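Local atomic coordinates of chitinase (Paenibacillus sp. FPU-7, PDB entry 5GZT), a protein that probably hydrolyses internal beta-1,4 linkages between N-acetylglucosamine units at random along chitin and chitodextrins. Residues P182-I187 / Y255-A260; V198-A203 / A237-F242. All coordinates share one frame; numbering follows the deposited sequence.

Contact 1 of 2, residues P182-I187 / Y255-A260; sequences PVVKLI and YSVKTA
Pro182 starts the row of contacts between 182-187 and strand 255-260 by resting its CB against the hydroxyl of Thr259, CB to OG1 3.6 Å. Next inward, Val184 crosses the same threonine with one branch and Val257 with the other. Its CG1, anti to the backbone N (chi1 174°), meets CG1 of Val257 at 3.6 Å, while its CG2 lies 3.3 Å from Thr259 OG1. That oxygen sits between the backbone N and the carbonyl carbon of its own residue (chi1 47°), and this brings it between the proline and the valine. Leu186 ends the row by dividing its two methyls. CD1 meets the tip of Tyr255, with OH 3.4 Å away, the two side chains reaching toward each other tip to tip. CD2 lies in the plane of the tyrosine ring, at its edge, and at the same time slides past Val257, coming within 3.3 Å of CG1, tighter than carbon atoms usually pack. No hydrogen bond spans the two segments, whose strand axes stay 7.7 Å apart at closest approach and run at 140°. This is the pattern of a beta-sandwich, in which strands of two sheets face each other through side chains; strand 197-203 brings Phe201 onto Val257 from the first sheet, and strand 210-215 flanks 255-260 in the second. The chemistry is thus mostly apolar; two hydroxyls touch carbon across it, and that of Thr259 is buried with no hydrogen-bonding partner in the model, which probably costs some stability.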
# COMPACT_ATOMS: atom_id res chain seq x y z
N PRO B 182 -32.21 0.99 25.59
CA PRO B 182 -31.04 1.60 24.94
C PRO B 182 -30.81 1.03 23.53
O PRO B 182 -30.53 -0.16 23.37
CB PRO B 182 -29.87 1.27 25.88
CG PRO B 182 -30.32 0.10 26.68
CD PRO B 182 -31.82 0.15 26.75
N VAL B 183 -30.99 1.89 22.53
CA VAL B 183 -30.72 1.59 21.12
C VAL B 183 -29.48 2.39 20.73
O VAL B 183 -29.37 3.57 21.11
CB VAL B 183 -31.95 1.99 20.24
CG1 VAL B 183 -31.61 2.05 18.75
CG2 VAL B 183 -33.11 1.04 20.50
N VAL B 184 -28.54 1.75 20.02
CA VAL B 184 -27.36 2.44 19.39
C VAL B 184 -27.53 2.53 17.88
O VAL B 184 -27.55 1.49 17.24
CB VAL B 184 -26.03 1.67 19.65
CG1 VAL B 184 -24.87 2.32 18.87
CG2 VAL B 184 -25.73 1.58 21.15
N LYS B 185 -27.62 3.74 17.33
CA LYS B 185 -27.51 3.99 15.86
C LYS B 185 -26.13 4.54 15.40
O LYS B 185 -25.71 5.62 15.82
CB LYS B 185 -28.58 4.97 15.40
CG LYS B 185 -30.00 4.55 15.73
CD LYS B 185 -31.04 5.53 15.17
CE LYS B 185 -31.01 5.67 13.66
NZ LYS B 185 -30.98 4.35 12.96
N LEU B 186 -25.47 3.82 14.48
CA LEU B 186 -24.20 4.27 13.85
C LEU B 186 -24.46 5.42 12.88
O LEU B 186 -25.32 5.29 12.01
CB LEU B 186 -23.53 3.11 13.08
CG LEU B 186 -23.26 1.83 13.90
CD1 LEU B 186 -22.55 0.72 13.13
CD2 LEU B 186 -22.53 2.14 15.20
N ILE B 187 -23.75 6.55 13.05
CA ILE B 187 -23.85 7.72 12.14
C ILE B 187 -22.82 7.59 10.96
O ILE B 187 -23.17 7.86 9.78
CB ILE B 187 -23.67 9.07 12.94
CG1 ILE B 187 -24.99 9.50 13.67
CG2 ILE B 187 -23.16 10.23 12.08
CD1 ILE B 187 -25.93 10.45 12.90
N TYR B 255 -15.47 -2.99 13.86
CA TYR B 255 -15.85 -2.55 15.20
C TYR B 255 -17.26 -3.03 15.62
O TYR B 255 -18.14 -3.24 14.77
CB TYR B 255 -15.72 -1.02 15.34
CG TYR B 255 -16.73 -0.24 14.53
CD1 TYR B 255 -16.54 -0.04 13.17
CD2 TYR B 255 -17.87 0.27 15.11
CE1 TYR B 255 -17.46 0.66 12.41
CE2 TYR B 255 -18.80 0.98 14.36
CZ TYR B 255 -18.60 1.18 13.01
OH TYR B 255 -19.52 1.86 12.25
N SER B 256 -17.44 -3.22 16.93
CA SER B 256 -18.77 -3.38 17.56
C SER B 256 -18.95 -2.33 18.65
O SER B 256 -18.00 -2.03 19.42
CB SER B 256 -18.92 -4.75 18.20
OG SER B 256 -18.03 -4.83 19.31
N VAL B 257 -20.17 -1.81 18.71
CA VAL B 257 -20.58 -0.89 19.75
C VAL B 257 -21.92 -1.37 20.39
O VAL B 257 -22.78 -1.97 19.72
CB VAL B 257 -20.63 0.57 19.20
CG1 VAL B 257 -21.69 0.74 18.10
CG2 VAL B 257 -20.81 1.60 20.31
N LYS B 258 -22.05 -1.12 21.69
CA LYS B 258 -23.31 -1.26 22.44
C LYS B 258 -23.24 -0.43 23.74
O LYS B 258 -22.15 -0.26 24.34
CB LYS B 258 -23.56 -2.72 22.80
CG LYS B 258 -22.30 -3.40 23.27
CD LYS B 258 -22.52 -4.67 24.06
CE LYS B 258 -21.51 -4.76 25.20
NZ LYS B 258 -21.33 -6.16 25.65
N THR B 259 -24.42 0.09 24.12
CA THR B 259 -24.70 0.77 25.40
C THR B 259 -25.44 -0.16 26.41
O THR B 259 -25.85 -1.28 26.07
CB THR B 259 -25.59 2.04 25.17
OG1 THR B 259 -26.71 1.75 24.31
CG2 THR B 259 -24.76 3.18 24.56
N ALA B 260 -25.61 0.31 27.65
CA ALA B 260 -26.51 -0.36 28.61
C ALA B 260 -27.09 0.64 29.61
O ALA B 260 -26.81 1.83 29.54
CB ALA B 260 -25.79 -1.49 29.33

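Contact 2 of 2, residues V198-A203 / A237-F242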
# COMPACT_ATOMS: atom_id res chain seq x y z
N VAL B 198 -12.19 7.22 14.24
CA VAL B 198 -13.18 8.04 14.89
C VAL B 198 -14.51 7.38 14.58
O VAL B 198 -14.85 7.21 13.40
CB VAL B 198 -13.14 9.51 14.41
CG1 VAL B 198 -14.31 10.31 14.98
CG2 VAL B 198 -11.84 10.16 14.86
N LEU B 199 -15.23 6.99 15.65
CA LEU B 199 -16.56 6.35 15.53
C LEU B 199 -17.64 7.25 16.12
O LEU B 199 -17.61 7.52 17.32
CB LEU B 199 -16.57 5.04 16.28
CG LEU B 199 -15.67 4.03 15.63
CD1 LEU B 199 -15.39 2.85 16.56
CD2 LEU B 199 -16.29 3.57 14.32
N LYS B 200 -18.55 7.70 15.26
CA LYS B 200 -19.70 8.47 15.69
C LYS B 200 -20.97 7.65 15.61
O LYS B 200 -21.26 7.01 14.57
CB LYS B 200 -19.90 9.72 14.84
CG LYS B 200 -18.86 10.81 15.04
CD LYS B 200 -19.33 12.18 14.55
CE LYS B 200 -19.81 12.11 13.10
NZ LYS B 200 -20.14 13.42 12.48
N PHE B 201 -21.74 7.73 16.71
CA PHE B 201 -23.04 7.07 16.85
C PHE B 201 -23.99 7.88 17.76
O PHE B 201 -23.55 8.57 18.71
CB PHE B 201 -22.89 5.62 17.38
CG PHE B 201 -22.06 5.48 18.64
CD1 PHE B 201 -20.66 5.53 18.60
CD2 PHE B 201 -22.65 5.22 19.87
CE1 PHE B 201 -19.88 5.35 19.76
CE2 PHE B 201 -21.88 5.05 21.03
CZ PHE B 201 -20.49 5.12 20.98
N ASN B 202 -25.29 7.82 17.42
CA ASN B 202 -26.39 8.29 18.29
C ASN B 202 -26.77 7.16 19.27
O ASN B 202 -27.18 6.08 18.83
CB ASN B 202 -27.62 8.72 17.47
CG ASN B 202 -27.41 10.06 16.75
OD1 ASN B 202 -26.90 11.05 17.32
ND2 ASN B 202 -27.84 10.12 15.49
N ALA B 203 -26.58 7.41 20.58
CA ALA B 203 -26.93 6.44 21.64
C ALA B 203 -28.16 6.92 22.42
O ALA B 203 -28.06 7.73 23.34
CB ALA B 203 -25.75 6.20 22.59
N ALA B 237 -25.84 15.31 22.87
CA ALA B 237 -27.21 14.89 23.17
C ALA B 237 -27.42 13.37 22.83
O ALA B 237 -27.01 12.53 23.65
CB ALA B 237 -28.23 15.85 22.55
N PRO B 238 -28.01 13.00 21.66
CA PRO B 238 -27.76 11.57 21.36
C PRO B 238 -26.30 11.30 20.83
O PRO B 238 -25.80 10.17 20.96
CB PRO B 238 -28.84 11.22 20.32
CG PRO B 238 -29.16 12.51 19.64
CD PRO B 238 -28.83 13.63 20.60
N GLU B 239 -25.63 12.34 20.29
CA GLU B 239 -24.31 12.21 19.65
C GLU B 239 -23.17 11.75 20.60
O GLU B 239 -22.87 12.42 21.58
CB GLU B 239 -23.91 13.56 19.00
CG GLU B 239 -24.48 13.80 17.60
CD GLU B 239 -23.56 13.29 16.50
OE1 GLU B 239 -22.51 13.92 16.27
OE2 GLU B 239 -23.88 12.25 15.88
N VAL B 240 -22.54 10.62 20.31
CA VAL B 240 -21.33 10.23 21.05
C VAL B 240 -20.29 9.80 20.04
O VAL B 240 -20.62 9.15 19.08
CB VAL B 240 -21.58 9.15 22.12
CG1 VAL B 240 -22.56 8.12 21.64
CG2 VAL B 240 -20.28 8.48 22.59
N THR B 241 -19.04 10.17 20.28
CA THR B 241 -17.96 9.97 19.31
C THR B 241 -16.76 9.31 20.01
O THR B 241 -16.20 9.86 20.97
CB THR B 241 -17.52 11.31 18.67
OG1 THR B 241 -16.75 12.06 19.62
CG2 THR B 241 -18.72 12.15 18.20
N PHE B 242 -16.38 8.12 19.55
CA PHE B 242 -15.22 7.46 20.12
C PHE B 242 -13.98 7.81 19.28
O PHE B 242 -14.08 7.91 18.05
CB PHE B 242 -15.45 5.96 20.19
CG PHE B 242 -14.21 5.19 20.49
CD1 PHE B 242 -13.71 5.14 21.78
CD2 PHE B 242 -13.51 4.57 19.47
CE1 PHE B 242 -12.55 4.45 22.07
CE2 PHE B 242 -12.34 3.88 19.74
CZ PHE B 242 -11.86 3.83 21.04
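Val240 lies over one face of the Phe201 ring, and this CH-pi contact shows how two neighbouring strands of one sheet can fit together beyond their backbone bonds. CG1 of Val240 is 3.6 Å from the ring centroid of Phe201 and shifted toward the rim. CG of Phe201 stands between its own backbone N and carbonyl carbon (chi1 52°). The ring and the valine side chain cross, and Ala203 CB touches the same valine methyl. The backbones of Phe201 and Val240 form an antiparallel hydrogen-bonded pair, Val240 N to Phe201 O measuring 2.8 Å. An alanine in place of Phe201 would probably leave Val240 CG1 without its aromatic face and open a gap beside Val257 of the facing sheet. Phe242, which buries the most surface here, is paired in the same way with Leu199; its N lies 2.6 Å from Leu199 O. Their side chains lie side by side, CD1 of Leu199 3.9 Å from CD2 of Phe242. A fifth bond, Ala203 N to Pro238 O at 2.9 Å, carries the pairing past the start of strand 239-242, to the residue just before it. The other face of the sheet is more polar: Lys200 CG packs on Thr241 CG2, and its NZ stands 4.5 Å from Glu239 OE1, too far for a salt bridge. Strand 197-203 is bordered on its other edge by 184-191, and strand 239-243 by 233-235. On the Phe201 side, strand 251-261 supplies Tyr255 against Leu199, while Tyr224 and Phe233 meet the ring of Phe242.

In the fold
From the N terminus the chain leaves the parallel strands of residues 2-163 and enters a small sandwich at 182-187. It turns back through 197-203, the next strand of the same sheet, with Lys185 O and Asn202 N probably hydrogen-bonded. Strands 210-215 and 221-225 then belong to the facing sheet before 239-243 returns to 197-203, where contact 2 closes the inner loop. Strand 251-261 follows, and contact 1 closes the outer loop, so contact 2 is nested within contact 1. One contact zips a sheet together; the other joins it to its partner, whose strand 264-284 continues into the family 18 barrel.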